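Local coordinates for regulatory protein ASNC (Escherichia coli, PDB 2CG4), which activates asnA transcription, regulates its own transcription and represses gidA expression post-transcriptionally, as a DNA-binding regulator of the Lrp/AsnC family, at the interface of chains A and B. Coordinates in Å, arbitrary orientation; residue numbers count along the deposited sequence, not the author numbering. Chains: chain A/B, Regulatory protein ASNC.

The interface of chains A and B. Residues chain A 71, 110, 144, 146-147; chain B 97-99.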
ATOM      1  N   PHE A  71       4.058  16.414   8.583  1.00 28.09           N
ATOM      2  CA  PHE A  71       4.967  15.966   7.546  1.00 26.58           C
ATOM      3  C   PHE A  71       4.149  15.709   6.298  1.00 26.57           C
ATOM      4  O   PHE A  71       3.015  15.235   6.384  1.00 27.79           O
ATOM      5  CB  PHE A  71       5.680  14.686   7.969  1.00 26.51           C
ATOM      6  CG  PHE A  71       6.627  14.873   9.122  1.00 27.60           C
ATOM      7  CD1 PHE A  71       6.202  14.664  10.429  1.00 23.79           C
ATOM      8  CD2 PHE A  71       7.947  15.255   8.900  1.00 26.95           C
ATOM      9  CE1 PHE A  71       7.087  14.838  11.494  1.00 27.97           C
ATOM     10  CE2 PHE A  71       8.835  15.424   9.962  1.00 25.07           C
ATOM     11  CZ  PHE A  71       8.403  15.219  11.260  1.00 23.03           C
ATOM     12  N   LYS A 110       8.562  18.873   6.400  1.00 24.75           N
ATOM     13  CA  LYS A 110       7.746  19.357   7.505  1.00 26.04           C
ATOM     14  C   LYS A 110       7.182  20.723   7.173  1.00 27.64           C
ATOM     15  O   LYS A 110       7.920  21.601   6.726  1.00 27.82           O
ATOM     16  CB  LYS A 110       8.582  19.462   8.768  1.00 25.02           C
ATOM     17  CG  LYS A 110       7.843  19.088  10.012  1.00 24.14           C
ATOM     18  CD  LYS A 110       8.587  19.587  11.221  1.00 23.91           C
ATOM     19  CE  LYS A 110       8.062  18.940  12.503  1.00 26.49           C
ATOM     20  NZ  LYS A 110       8.937  19.318  13.652  1.00 23.82           N
ATOM     21  N   ASN A 144       3.444  15.555  19.911  1.00 29.02           N
ATOM     22  CA  ASN A 144       4.888  15.549  19.683  1.00 28.07           C
ATOM     23  C   ASN A 144       5.689  15.436  20.971  1.00 27.90           C
ATOM     24  O   ASN A 144       6.374  16.382  21.343  1.00 28.98           O
ATOM     25  CB  ASN A 144       5.315  16.827  18.952  1.00 30.03           C
ATOM     26  CG  ASN A 144       6.824  16.972  18.867  1.00 30.87           C
ATOM     27  OD1 ASN A 144       7.547  15.993  18.690  1.00 38.18           O
ATOM     28  ND2 ASN A 144       7.305  18.191  18.999  1.00 31.60           N
ATOM     29  N   ILE A 146       8.396  13.674  22.272  1.00 28.02           N
ATOM     30  CA  ILE A 146       9.855  13.794  22.313  1.00 25.18           C
ATOM     31  C   ILE A 146      10.322  14.806  21.260  1.00 26.81           C
ATOM     32  O   ILE A 146      10.092  14.638  20.068  1.00 23.83           O
ATOM     33  CB  ILE A 146      10.546  12.447  22.072  1.00 23.78           C
ATOM     34  CG1 ILE A 146      10.179  11.442  23.176  1.00 26.90           C
ATOM     35  CG2 ILE A 146      12.068  12.633  22.006  1.00 23.99           C
ATOM     36  CD1 ILE A 146      10.546   9.989  22.856  1.00 23.07           C
ATOM     37  N   MET A 147      10.953  15.878  21.715  1.00 29.40           N
ATOM     38  CA  MET A 147      11.771  16.681  20.838  1.00 32.99           C
ATOM     39  C   MET A 147      13.054  17.077  21.545  1.00 33.74           C
ATOM     40  O   MET A 147      13.038  17.805  22.542  1.00 33.67           O
ATOM     41  CB  MET A 147      11.007  17.899  20.312  1.00 33.78           C
ATOM     42  CG  MET A 147      10.267  17.613  19.000  1.00 40.92           C
ATOM     43  SD  MET A 147      11.014  18.380  17.539  1.00 50.84           S
ATOM     44  CE  MET A 147      12.734  18.490  18.033  1.00 44.65           C
TER
ATOM     45  N   GLU B  97      13.411  12.563  18.173  1.00 21.57           N
ATOM     46  CA  GLU B  97      12.081  13.139  18.035  1.00 20.66           C
ATOM     47  C   GLU B  97      11.064  12.031  17.936  1.00 19.85           C
ATOM     48  O   GLU B  97      11.378  10.942  17.489  1.00 19.77           O
ATOM     49  CB  GLU B  97      11.988  13.991  16.764  1.00 20.61           C
ATOM     50  CG  GLU B  97      13.125  14.955  16.571  1.00 22.95           C
ATOM     51  CD  GLU B  97      12.908  15.874  15.381  1.00 30.50           C
ATOM     52  OE1 GLU B  97      12.007  15.595  14.558  1.00 29.59           O
ATOM     53  OE2 GLU B  97      13.644  16.879  15.270  1.00 37.55           O
ATOM     54  N   ALA B  98       9.829  12.306  18.321  1.00 19.51           N
ATOM     55  CA  ALA B  98       8.793  11.288  18.205  1.00 21.37           C
ATOM     56  C   ALA B  98       7.462  11.967  18.071  1.00 22.44           C
ATOM     57  O   ALA B  98       7.213  12.989  18.715  1.00 23.03           O
ATOM     58  CB  ALA B  98       8.796  10.335  19.425  1.00 19.83           C
ATOM     59  N   TYR B  99       6.613  11.401  17.222  1.00 23.16           N
ATOM     60  CA  TYR B  99       5.339  12.002  16.913  1.00 24.57           C
ATOM     61  C   TYR B  99       4.257  10.948  16.905  1.00 25.90           C
ATOM     62  O   TYR B  99       4.451   9.834  16.406  1.00 26.82           O
ATOM     63  CB  TYR B  99       5.377  12.660  15.532  1.00 24.83           C
ATOM     64  CG  TYR B  99       6.464  13.690  15.351  1.00 25.61           C
ATOM     65  CD1 TYR B  99       7.700  13.335  14.814  1.00 28.71           C
ATOM     66  CD2 TYR B  99       6.255  15.024  15.705  1.00 24.28           C
ATOM     67  CE1 TYR B  99       8.704  14.282  14.625  1.00 28.31           C
ATOM     68  CE2 TYR B  99       7.248  15.973  15.519  1.00 25.38           C
ATOM     69  CZ  TYR B  99       8.471  15.593  14.982  1.00 25.98           C
ATOM     70  OH  TYR B  99       9.460  16.529  14.798  1.00 25.81           O
TER
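The phenol oxygen of B:Tyr99 is gripped from both chains. A:Lys110 reaches across with an extended chain, and its NZ donates to B:Tyr99 OH at 3.1 Å. The hydroxyl in turn gives its hydrogen to OE1 of B:Glu97 in its own chain, 2.7 Å away, coming in from above the carboxylate plane. Lysine and carboxylate do not touch, but the phenol oxygen bridges them, and their opposite charges would probably strengthen both bonds.

The tyrosine ring is held between two groups of chain A. On one face A:Phe71 arrives edge-on, its CZ 3.5 Å from B:Tyr99 CE1, with the two planes 78° apart. A:Lys110 lays its CG over one face of this phenylalanine, toward the rim, and probably helps to hold the ring in place. Against the tyrosine's opposite face, toward the CE2 rim, lies the side-chain amide of A:Asn144, only 17° from parallel; the side chain gets there with CG anti to the backbone N (chi1 172°). Its OD1 as built faces the carbonyl O of B:Ala98 at 3.0 Å, two acceptors, so the assignment of this amide is doubtful.

Alongside, B:Ala98 N donates to A:Ile146 O at 2.9 Å, joining the backbones. The A:Ile146 side chain covers the methyl of B:Ala98, CB to CB 3.8 Å. A:Met147, bent at chi2 and chi3, runs beside B:Glu97, with A:Met147 CE 3.7 Å from the carboxylate carbon B:Glu97 CD.

Strand 143-147 of chain A thus pairs antiparallel with strand 95-100 of chain B, and A:Phe71 and A:Lys110 come from strands 68-76 and 107-113, which lie side by side. The patch, repeated by two-fold symmetry, joins the ligand-binding domains of two subunits in the octameric assembly.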